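Local coordinates for protein metallo-beta-lactamase (Serratia marcescens, PDB 5B1U) that hydrolyses the beta-lactam ring of antibiotics with zinc at its active site, as a metallo-beta-lactamase of the B3 type, at residues Ser73-Ala78 with Ser116-Pro121; Leu176-Ala181 with Lys251-Arg256. All coordinates share one frame; numbering follows the deposited sequence. Where two conformers were deposited one is given.

Overall arrangement
Both contacts flank the site that holds the two zinc ions and the bound carbapenem-derived ligand, and their centres lie about 19 Å apart. Interaction 1 joins the zinc-binding turn 73-78 to the loop between helix 99-104 and strand 126-129. Interaction 2 joins the loop after strand 166-173 to helix 241-260, farther from the centre of the chain. Each is partly buried. Interaction 1 has no direct hydrogen bond across it and relies on a phenylalanine ring, a leucine and bridging waters. Interaction 2 is more polar, with two arginines reaching backbone and hydroxyl oxygens. The two meet where Ser116 packs against Ala181.

Interaction 1. Residues Ser73-Ala78 with Ser116-Pro121; sequences SHEDHA and SLSNFP. With ZN (zinc ion), chain C; ZN (zinc ion), chain B; HIW ((2R,4S)-2-[(1S,2R)-1-carboxy-2-hydroxypropyl]-4-[(2-{[(Z)-iminomethyl]amino}ethyl)sulfanyl]-3,4-dihydro-2H-pyrrole-5-ca rboxylic acid), chain V.
Phe120 packs its ring against the turn that carries the HxHxDH zinc-binding motif of the metallo-beta-lactamase fold. His74, Asp76 and His77 of this motif lie in 73-78. The ring comes up against the backbone on the side away from the metals. Its CE1 edge meets Ser73 O at 3.5 Å, and His74 O lies over one face. CE2 touches the Ala78 methyl group. Phe120 CG sits between its backbone N and carbonyl carbon (chi1 60°), which turns the ring in toward 73-78.

Glu75 stands beside Phe120, with its CB against Phe120 CB. Its chain runs out extended beyond CG and lays the carboxylate alongside Ser118, where Glu75 OE2 is 3.3 Å from Ser118 CB. No direct hydrogen bond crosses here; waters fill that role. One water joins Glu75 N to Ser118 O, a second joins Glu75 OE2 to Ser118 N, and a third joins Glu75 OE1 to Asn119 O. Both carboxylate oxygens are therefore tied to the loop backbone.

Leu117 covers the metal side of the contact. Its CD2 lies over one face of the His74 ring, a CH-pi contact 4.0 Å from the centroid. The same methyl also touches C62 of the ligand. His74 NE2 is hydrogen-bonded to Asp111 and ND1 binds a zinc, so the ring is held at both nitrogens. The Asp111 bond would probably make ND1 a stronger zinc donor. That zinc is also bound by His72 and His150. Asp76 OD2 and His77 NE2 bind the other with His215 and with ligand atoms O32 and N4. A single water oxygen lies between the metals, 1.9 Å from the zinc of His74 and 2.0 Å from the zinc of Asp76, and it donates to Asp76 OD1.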
ATOM      1  N   SER A  73       6.497   0.927  -6.134  1.00  2.81           N
ATOM      2  CA  SER A  73       6.842   2.079  -6.983  1.00  2.99           C
ATOM      3  C   SER A  73       6.284   1.993  -8.411  1.00  3.14           C
ATOM      4  O   SER A  73       7.034   1.883  -9.357  1.00  3.21           O
ATOM      5  CB  SER A  73       8.370   2.208  -6.995  1.00  3.01           C
ATOM      6  OG  SER A  73       8.981   0.955  -7.295  1.00  3.43           O
ATOM      7  N   HIS A  74       4.951   1.934  -8.520  1.00  3.20           N
ATOM      8  CA  HIS A  74       4.249   2.104  -9.807  1.00  3.06           C
ATOM      9  C   HIS A  74       3.364   3.342  -9.769  1.00  3.40           C
ATOM     10  O   HIS A  74       2.973   3.812  -8.693  1.00  3.36           O
ATOM     11  CB  HIS A  74       3.399   0.887 -10.129  1.00  3.25           C
ATOM     12  CG  HIS A  74       4.194  -0.315 -10.479  1.00  3.17           C
ATOM     13  ND1 HIS A  74       3.705  -1.580 -10.304  1.00  3.12           N
ATOM     14  CD2 HIS A  74       5.459  -0.455 -10.937  1.00  3.49           C
ATOM     15  CE1 HIS A  74       4.603  -2.454 -10.709  1.00  3.13           C
ATOM     16  NE2 HIS A  74       5.681  -1.792 -11.097  1.00  3.26           N
ATOM     17  N   GLU A  75       3.026   3.859 -10.958  1.00  3.60           N
ATOM     18  CA  GLU A  75       2.300   5.128 -11.041  1.00  4.58           C
ATOM     19  C   GLU A  75       1.012   5.132 -10.231  1.00  4.43           C
ATOM     20  O   GLU A  75       0.579   6.202  -9.765  1.00  4.09           O
ATOM     21  CB  GLU A  75       2.005   5.505 -12.495  1.00  6.38           C
ATOM     22  CG  GLU A  75       1.007   4.564 -13.196  1.00  9.90           C
ATOM     23  CD  GLU A  75       0.617   4.948 -14.626  1.00 13.96           C
ATOM     24  OE1 GLU A  75       0.418   6.152 -14.907  1.00 20.80           O
ATOM     25  OE2 GLU A  75       0.408   4.022 -15.445  1.00 17.82           O
ATOM     26  N   ASP A  76       0.325   3.998 -10.135  1.00  3.74           N
ATOM     27  CA  ASP A  76      -0.990   4.001  -9.547  1.00  3.79           C
ATOM     28  C   ASP A  76      -0.963   4.148  -8.012  1.00  3.51           C
ATOM     29  O   ASP A  76      -1.918   4.661  -7.429  1.00  3.61           O
ATOM     30  CB  ASP A  76      -1.834   2.804 -10.030  1.00  3.63           C
ATOM     31  CG  ASP A  76      -1.183   1.457  -9.880  1.00  4.30           C
ATOM     32  OD1 ASP A  76       0.049   1.324  -9.971  1.00  4.36           O
ATOM     33  OD2 ASP A  76      -1.951   0.490  -9.716  1.00  4.63           O
ATOM     34  N   HIS A  77       0.144   3.721  -7.391  1.00  3.16           N
ATOM     35  CA  HIS A  77       0.285   3.772  -5.916  1.00  2.87           C
ATOM     36  C   HIS A  77       1.203   4.899  -5.466  1.00  2.79           C
ATOM     37  O   HIS A  77       1.032   5.473  -4.379  1.00  3.24           O
ATOM     38  CB  HIS A  77       0.813   2.453  -5.393  1.00  2.68           C
ATOM     39  CG  HIS A  77      -0.014   1.287  -5.823  1.00  2.71           C
ATOM     40  ND1 HIS A  77      -1.278   1.041  -5.310  1.00  2.69           N
ATOM     41  CD2 HIS A  77       0.136   0.448  -6.883  1.00  2.70           C
ATOM     42  CE1 HIS A  77      -1.812   0.022  -5.979  1.00  2.72           C
ATOM     43  NE2 HIS A  77      -1.003  -0.305  -6.966  1.00  2.74           N
ATOM     44  N   ALA A  78       2.205   5.178  -6.287  1.00  2.70           N
ATOM     45  CA  ALA A  78       3.323   6.085  -5.941  1.00  2.90           C
ATOM     46  C   ALA A  78       3.309   7.380  -6.757  1.00  2.88           C
ATOM     47  O   ALA A  78       4.084   8.317  -6.461  1.00  3.30           O
ATOM     48  CB  ALA A  78       4.665   5.430  -6.153  1.00  2.89           C
ATOM     49  N   SER A 116       6.015  -1.757 -20.383  1.00  7.68           N
ATOM     50  CA  SER A 116       4.599  -1.457 -20.399  1.00  8.45           C
ATOM     51  C   SER A 116       4.167  -0.465 -19.294  1.00  7.63           C
ATOM     52  O   SER A 116       2.999  -0.080 -19.238  1.00 10.22           O
ATOM     53  CB  SER A 116       3.788  -2.759 -20.338  1.00  9.95           C
ATOM     54  OG  SER A 116       3.795  -3.311 -19.025  1.00 12.88           O
ATOM     55  N   LEU A 117       5.101   0.024 -18.487  1.00  6.84           N
ATOM     56  CA  LEU A 117       4.757   0.894 -17.379  1.00  6.91           C
ATOM     57  C   LEU A 117       4.842   2.339 -17.794  1.00  7.77           C
ATOM     58  O   LEU A 117       5.652   2.686 -18.655  1.00 12.02           O
ATOM     59  CB  LEU A 117       5.689   0.700 -16.197  1.00  6.50           C
ATOM     60  CG  LEU A 117       5.576  -0.679 -15.563  1.00  5.92           C
ATOM     61  CD1 LEU A 117       6.833  -1.015 -14.761  1.00  6.45           C
ATOM     62  CD2 LEU A 117       4.346  -0.732 -14.681  1.00  6.10           C
ATOM     63  N   SER A 118       4.039   3.187 -17.174  1.00  8.17           N
ATOM     64  CA  SER A 118       4.158   4.620 -17.378  0.50  7.61           C
ATOM     65  C   SER A 118       4.980   5.222 -16.252  1.00  6.29           C
ATOM     66  O   SER A 118       4.784   4.873 -15.073  1.00  7.29           O
ATOM     67  CB  SER A 118       2.774   5.257 -17.386  0.50  9.09           C
ATOM     68  OG  SER A 118       2.015   4.764 -18.468  0.50 10.12           O
ATOM     69  N   ASN A 119       5.843   6.172 -16.591  1.00  5.82           N
ATOM     70  CA  ASN A 119       6.623   6.848 -15.608  1.00  5.51           C
ATOM     71  C   ASN A 119       5.729   7.737 -14.761  1.00  5.60           C
ATOM     72  O   ASN A 119       4.623   8.088 -15.166  1.00  6.23           O
ATOM     73  CB  ASN A 119       7.709   7.709 -16.252  1.00  6.50           C
ATOM     74  CG  ASN A 119       8.740   6.906 -17.039  1.00  7.21           C
ATOM     75  OD1 ASN A 119       8.859   5.698 -16.925  1.00  8.16           O
ATOM     76  ND2 ASN A 119       9.426   7.602 -17.909  1.00  9.05           N
ATOM     77  N   PHE A 120       6.264   8.197 -13.639  1.00  4.63           N
ATOM     78  CA  PHE A 120       5.528   9.052 -12.716  1.00  4.55           C
ATOM     79  C   PHE A 120       6.538  10.034 -12.073  1.00  5.30           C
ATOM     80  O   PHE A 120       7.729   9.933 -12.295  1.00  5.45           O
ATOM     81  CB  PHE A 120       4.759   8.213 -11.680  1.00  4.73           C
ATOM     82  CG  PHE A 120       5.645   7.338 -10.833  1.00  4.80           C
ATOM     83  CD1 PHE A 120       5.931   6.045 -11.236  1.00  5.10           C
ATOM     84  CD2 PHE A 120       6.147   7.777  -9.619  1.00  4.98           C
ATOM     85  CE1 PHE A 120       6.673   5.203 -10.439  1.00  6.01           C
ATOM     86  CE2 PHE A 120       6.933   6.955  -8.831  1.00  5.44           C
ATOM     87  CZ  PHE A 120       7.214   5.674  -9.262  1.00  5.70           C
ATOM     88  N   PRO A 121       6.041  11.027 -11.349  1.00  5.26           N
ATOM     89  CA  PRO A 121       6.971  12.063 -10.894  1.00  5.24           C
ATOM     90  C   PRO A 121       7.905  11.551  -9.817  1.00  4.87           C
ATOM     91  O   PRO A 121       7.468  10.897  -8.856  1.00  5.37           O
ATOM     92  CB  PRO A 121       6.042  13.145 -10.359  1.00  5.99           C
ATOM     93  CG  PRO A 121       4.750  12.938 -11.082  1.00  6.23           C
ATOM     94  CD  PRO A 121       4.630  11.474 -11.279  1.00  6.43           C
TER
HETATM   95 ZN    ZN C 302      -1.433  -1.397  -8.791  1.00  3.50          ZN
HETATM   96 ZN    ZN B 301       2.041  -2.167  -9.179  1.00  3.89          ZN
HETATM   97  O31 HIW V 321      -1.689  -5.465  -8.403  1.00  8.30           O
HETATM   98  C31 HIW V 321      -1.449  -4.322  -8.830  1.00  7.80           C
HETATM   99  O32 HIW V 321      -0.975  -3.411  -8.009  1.00  5.30           O
HETATM  100  C3  HIW V 321      -1.842  -3.993 -10.194  1.00  8.65           C
HETATM  101  N4  HIW V 321      -1.836  -2.810 -10.634  1.00  8.28           N
HETATM  102  C2  HIW V 321      -2.205  -5.038 -11.201  1.00 10.43           C
HETATM  103  C1  HIW V 321      -2.231  -4.191 -12.476  1.00 10.79           C
HETATM  104  C5  HIW V 321      -2.307  -2.711 -12.021  1.00  9.97           C
HETATM  105  C6  HIW V 321      -1.467  -1.689 -12.787  1.00 10.21           C
HETATM  106  C7  HIW V 321      -2.116  -1.420 -14.121  1.00 13.59           C
HETATM  107  O71 HIW V 321      -1.550  -0.712 -14.932  1.00 23.40           O
HETATM  108  O72 HIW V 321      -3.354  -1.774 -14.359  1.00 19.60           O
HETATM  109  C61 HIW V 321      -0.022  -2.109 -13.036  1.00 10.54           C
HETATM  110  O62 HIW V 321       0.539  -2.850 -11.947  1.00  7.84           O
HETATM  111  C62 HIW V 321       0.860  -0.878 -13.257  1.00 12.54           C
HETATM  112  S21 HIW V 321      -3.707  -5.929 -10.730  1.00 16.90           S
HETATM  113  C22 HIW V 321      -4.942  -4.677 -10.402  1.00 19.85           C
HETATM  114  C23 HIW V 321      -6.101  -5.137  -9.510  1.00 22.88           C
HETATM  115  N24 HIW V 321      -5.721  -6.026  -8.423  1.00 24.02           N
HETATM  116  C25 HIW V 321      -5.852  -7.348  -8.515  1.00 23.48           C
HETATM  117  N26 HIW V 321      -5.538  -8.046  -7.524  1.00 23.95           N
HETATM  118  O   HOH W   1       4.047   2.825 -13.408  1.00  6.48           O
HETATM  119  O   HOH W   2       2.059   1.981 -15.197  1.00 10.44           O
HETATM  120  O   HOH W   3       1.947   8.257 -15.306  1.00 22.50           O
HETATM  121  O   HOH W   4       0.441  -1.338  -9.631  1.00  2.79           O
HETATM  122  O   HOH W   5       5.772  10.231  -6.885  1.00  7.43           O

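Interaction 2. Residues Leu176-Ala181 with Lys251-Arg256; sequences LTAVSA and KRLETR. With NA (sodium ion), chain M; HIW ((2R,4S)-2-[(1S,2R)-1-carboxy-2-hydroxypropyl]-4-[(2-{[(Z)-iminomethyl]amino}ethyl)sulfanyl]-3,4-dihydro-2H-pyrrole-5-ca rboxylic acid), chain V; SO4 (sulfate ion), chain S.
Ser180 OG is gripped end-on by the Arg256 guanidinium. NH2 gives the shorter bond to Ser180 OG, 2.9 Å, and NH1 the longer, 3.2 Å. The hydroxyl oxygen lies close to the guanidinium plane and donates its own proton to Ala181 O. Arg256 bends at chi2 (59°) to reach it, and its NE pairs with Glu260. A water continues the link, accepting from Arg256 NH1 and donating to Ala178 O.

Arg252 lies one turn earlier on the helix. Its NE makes a weak bond of 3.3 Å to Ala178 O. Its extended chain carries the guanidinium past Thr177, whose CB lies over one face. NH1 binds O2 of a sulfate, probably from the crystallisation liquor, at 2.8 Å and in the guanidinium plane. Beside these polar bonds the Ala178 methyl meets Leu253 CD1, and Leu196 of helix 190-204 touches both side chains.

Thr177 faces the active site. Its OG1 donates to O31 of the ligand carboxylate at 2.7 Å, and Thr177 O accepts from ND1 of the zinc ligand His150. The arrangement joins a loop that lines the ligand-bound active site of the metallo-beta-lactamase fold to the C-terminal helix 241-260.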
ATOM      1  N   LEU A 176       0.490  -8.352  -4.557  1.00  3.43           N
ATOM      2  CA  LEU A 176       1.182  -9.617  -4.704  1.00  3.84           C
ATOM      3  C   LEU A 176       0.977 -10.255  -6.063  1.00  4.08           C
ATOM      4  O   LEU A 176       1.012 -11.482  -6.188  1.00  4.33           O
ATOM      5  CB  LEU A 176       0.687 -10.582  -3.639  1.00  4.15           C
ATOM      6  CG  LEU A 176       0.745 -10.088  -2.202  1.00  4.27           C
ATOM      7  CD1 LEU A 176       0.166 -11.085  -1.232  1.00  5.01           C
ATOM      8  CD2 LEU A 176       2.163  -9.676  -1.829  1.00  4.58           C
ATOM      9  N   THR A 177       0.683  -9.422  -7.065  1.00  4.35           N
ATOM     10  CA  THR A 177       0.206  -9.912  -8.356  1.00  4.64           C
ATOM     11  C   THR A 177       1.321 -10.111  -9.384  1.00  4.51           C
ATOM     12  O   THR A 177       2.132  -9.223  -9.646  1.00  5.37           O
ATOM     13  CB  THR A 177      -0.820  -8.956  -8.954  1.00  5.19           C
ATOM     14  OG1 THR A 177      -0.238  -7.639  -9.031  1.00  6.10           O
ATOM     15  CG2 THR A 177      -2.012  -8.930  -8.109  1.00  5.33           C
ATOM     16  N   ALA A 178       1.313 -11.289  -9.983  1.00  4.82           N
ATOM     17  CA  ALA A 178       2.144 -11.588 -11.148  1.00  5.32           C
ATOM     18  C   ALA A 178       1.519 -11.077 -12.442  1.00  6.12           C
ATOM     19  O   ALA A 178       0.572 -11.650 -12.959  1.00  9.42           O
ATOM     20  CB  ALA A 178       2.401 -13.076 -11.233  1.00  5.28           C
ATOM     21  N   VAL A 179       1.948  -9.896 -12.858  1.00  5.74           N
ATOM     22  CA  VAL A 179       1.495  -9.265 -14.115  1.00  5.77           C
ATOM     23  C   VAL A 179       2.752  -8.843 -14.877  1.00  5.42           C
ATOM     24  O   VAL A 179       3.780  -8.520 -14.277  1.00  6.02           O
ATOM     25  CB  VAL A 179       0.568  -8.057 -13.791  1.00  8.49           C
ATOM     26  CG1 VAL A 179       1.157  -7.173 -12.763  1.00  8.56           C
ATOM     27  CG2 VAL A 179       0.221  -7.224 -15.013  1.00  9.11           C
ATOM     28  N   SER A 180       2.696  -8.842 -16.195  1.00  5.18           N
ATOM     29  CA  SER A 180       3.902  -8.532 -16.947  1.00  5.12           C
ATOM     30  C   SER A 180       3.612  -7.927 -18.275  1.00  5.26           C
ATOM     31  O   SER A 180       2.488  -7.964 -18.783  1.00  6.51           O
ATOM     32  CB  SER A 180       4.762  -9.767 -17.163  1.00  5.34           C
ATOM     33  OG  SER A 180       4.192 -10.611 -18.170  1.00  5.40           O
ATOM     34  N   ALA A 181       4.688  -7.435 -18.874  1.00  5.91           N
ATOM     35  CA  ALA A 181       4.685  -7.141 -20.292  1.00  6.09           C
ATOM     36  C   ALA A 181       4.529  -8.404 -21.126  1.00  6.58           C
ATOM     37  O   ALA A 181       4.811  -9.503 -20.686  1.00  6.96           O
ATOM     38  CB  ALA A 181       5.956  -6.449 -20.668  1.00  6.60           C
ATOM     39  N   LYS A 251      -2.870 -18.038  -6.528  1.00  3.61           N
ATOM     40  CA  LYS A 251      -3.664 -18.555  -7.649  1.00  3.72           C
ATOM     41  C   LYS A 251      -3.309 -17.859  -8.969  1.00  3.89           C
ATOM     42  O   LYS A 251      -3.251 -18.470 -10.033  1.00  4.05           O
ATOM     43  CB  LYS A 251      -5.149 -18.424  -7.358  1.00  3.89           C
ATOM     44  CG  LYS A 251      -6.024 -18.787  -8.534  1.00  4.31           C
ATOM     45  CD  LYS A 251      -7.521 -18.835  -8.226  1.00  4.70           C
ATOM     46  CE  LYS A 251      -7.886 -19.917  -7.223  1.00  4.73           C
ATOM     47  NZ  LYS A 251      -7.339 -21.249  -7.569  1.00  5.11           N
ATOM     48  N   ARG A 252      -3.080 -16.547  -8.911  1.00  3.80           N
ATOM     49  CA  ARG A 252      -2.733 -15.790 -10.110  1.00  3.96           C
ATOM     50  C   ARG A 252      -1.386 -16.282 -10.670  1.00  3.42           C
ATOM     51  O   ARG A 252      -1.220 -16.479 -11.862  1.00  3.61           O
ATOM     52  CB  ARG A 252      -2.688 -14.296  -9.789  1.00  5.17           C
ATOM     53  CG  ARG A 252      -2.389 -13.427 -10.997  1.00  6.73           C
ATOM     54  CD  ARG A 252      -2.655 -11.963 -10.660  1.00  8.59           C
ATOM     55  NE  ARG A 252      -2.520 -11.136 -11.841  1.00 13.92           N
ATOM     56  CZ  ARG A 252      -3.232 -10.046 -12.081  1.00 11.87           C
ATOM     57  NH1 ARG A 252      -4.033  -9.525 -11.158  1.00 13.04           N
ATOM     58  NH2 ARG A 252      -2.988  -9.370 -13.184  1.00 15.52           N
ATOM     59  N   LEU A 253      -0.419 -16.482  -9.785  1.00  3.13           N
ATOM     60  CA  LEU A 253       0.884 -16.971 -10.199  1.00  3.06           C
ATOM     61  C   LEU A 253       0.781 -18.386 -10.748  1.00  3.53           C
ATOM     62  O   LEU A 253       1.369 -18.676 -11.769  1.00  3.98           O
ATOM     63  CB  LEU A 253       1.906 -16.895  -9.063  1.00  3.40           C
ATOM     64  CG  LEU A 253       3.290 -17.476  -9.448  1.00  3.46           C
ATOM     65  CD1 LEU A 253       3.965 -16.690 -10.562  1.00  3.74           C
ATOM     66  CD2 LEU A 253       4.176 -17.491  -8.204  1.00  3.76           C
ATOM     67  N   GLU A 254       0.097 -19.281 -10.044  1.00  3.76           N
ATOM     68  CA  GLU A 254      -0.019 -20.644 -10.532  1.00  4.38           C
ATOM     69  C   GLU A 254      -0.715 -20.692 -11.875  1.00  3.81           C
ATOM     70  O   GLU A 254      -0.319 -21.453 -12.785  1.00  3.96           O
ATOM     71  CB  GLU A 254      -0.766 -21.521  -9.525  1.00  6.43           C
ATOM     72  CG  GLU A 254       0.061 -21.791  -8.272  1.00  9.63           C
ATOM     73  CD  GLU A 254       1.426 -22.432  -8.566  1.00 15.11           C
ATOM     74  OE1 GLU A 254       1.538 -23.313  -9.467  1.00 24.86           O
ATOM     75  OE2 GLU A 254       2.447 -22.049  -7.948  1.00 24.24           O
ATOM     76  N   THR A 255      -1.776 -19.923 -12.031  1.00  3.21           N
ATOM     77  CA  THR A 255      -2.455 -19.865 -13.352  1.00  3.19           C
ATOM     78  C   THR A 255      -1.478 -19.380 -14.426  1.00  3.18           C
ATOM     79  O   THR A 255      -1.438 -19.906 -15.541  1.00  3.17           O
ATOM     80  CB  THR A 255      -3.712 -18.966 -13.288  1.00  3.17           C
ATOM     81  OG1 THR A 255      -4.672 -19.521 -12.379  1.00  3.40           O
ATOM     82  CG2 THR A 255      -4.359 -18.780 -14.644  1.00  3.30           C
ATOM     83  N   ARG A 256      -0.669 -18.390 -14.072  1.00  3.04           N
ATOM     84  CA  ARG A 256       0.282 -17.814 -15.048  1.00  3.36           C
ATOM     85  C   ARG A 256       1.389 -18.788 -15.426  1.00  3.73           C
ATOM     86  O   ARG A 256       1.611 -19.045 -16.596  1.00  3.97           O
ATOM     87  CB  ARG A 256       0.897 -16.544 -14.467  1.00  3.42           C
ATOM     88  CG  ARG A 256       2.025 -15.958 -15.324  1.00  3.87           C
ATOM     89  CD  ARG A 256       1.594 -15.601 -16.720  1.00  4.42           C
ATOM     90  NE  ARG A 256       2.669 -15.062 -17.560  1.00  4.47           N
ATOM     91  CZ  ARG A 256       2.920 -13.782 -17.752  1.00  5.18           C
ATOM     92  NH1 ARG A 256       2.171 -12.846 -17.198  1.00  5.82           N
ATOM     93  NH2 ARG A 256       3.953 -13.437 -18.490  1.00  5.48           N
TER
HETATM   94 NA    NA M 312       4.348  -8.272 -11.602  1.00 19.79          NA
HETATM   95  O31 HIW V 321      -1.689  -5.465  -8.403  1.00  8.30           O
HETATM   96  C31 HIW V 321      -1.449  -4.322  -8.830  1.00  7.80           C
HETATM   97  O32 HIW V 321      -0.975  -3.411  -8.009  1.00  5.30           O
HETATM   98  C3  HIW V 321      -1.842  -3.993 -10.194  1.00  8.65           C
HETATM   99  N4  HIW V 321      -1.836  -2.810 -10.634  1.00  8.28           N
HETATM  100  C2  HIW V 321      -2.205  -5.038 -11.201  1.00 10.43           C
HETATM  101  C1  HIW V 321      -2.231  -4.191 -12.476  1.00 10.79           C
HETATM  102  C5  HIW V 321      -2.307  -2.711 -12.021  1.00  9.97           C
HETATM  103  C6  HIW V 321      -1.467  -1.689 -12.787  1.00 10.21           C
HETATM  104  C7  HIW V 321      -2.116  -1.420 -14.121  1.00 13.59           C
HETATM  105  O71 HIW V 321      -1.550  -0.712 -14.932  1.00 23.40           O
HETATM  106  O72 HIW V 321      -3.354  -1.774 -14.359  1.00 19.60           O
HETATM  107  C61 HIW V 321      -0.022  -2.109 -13.036  1.00 10.54           C
HETATM  108  O62 HIW V 321       0.539  -2.850 -11.947  1.00  7.84           O
HETATM  109  C62 HIW V 321       0.860  -0.878 -13.257  1.00 12.54           C
HETATM  110  S21 HIW V 321      -3.707  -5.929 -10.730  1.00 16.90           S
HETATM  111  C22 HIW V 321      -4.942  -4.677 -10.402  1.00 19.85           C
HETATM  112  C23 HIW V 321      -6.101  -5.137  -9.510  1.00 22.88           C
HETATM  113  N24 HIW V 321      -5.721  -6.026  -8.423  1.00 24.02           N
HETATM  114  C25 HIW V 321      -5.852  -7.348  -8.515  1.00 23.48           C
HETATM  115  N26 HIW V 321      -5.538  -8.046  -7.524  1.00 23.95           N
HETATM  116  S   SO4 S 318      -6.334 -11.343  -9.068  1.00 12.57           S
HETATM  117  O1  SO4 S 318      -5.972 -12.714  -9.369  1.00 13.73           O
HETATM  118  O2  SO4 S 318      -5.075 -10.606  -8.739  1.00 13.66           O
HETATM  119  O3  SO4 S 318      -6.912 -10.733 -10.301  1.00 15.91           O
HETATM  120  O4  SO4 S 318      -7.245 -11.323  -7.906  1.00 14.16           O
HETATM  121  O   HOH W   6       5.365 -10.283 -10.446  1.00 14.59           O
HETATM  122  O   HOH W   7       0.009 -12.920 -15.295  1.00 12.96           O
HETATM  123  O   HOH W   8       5.243  -5.437 -11.849  1.00  4.69           O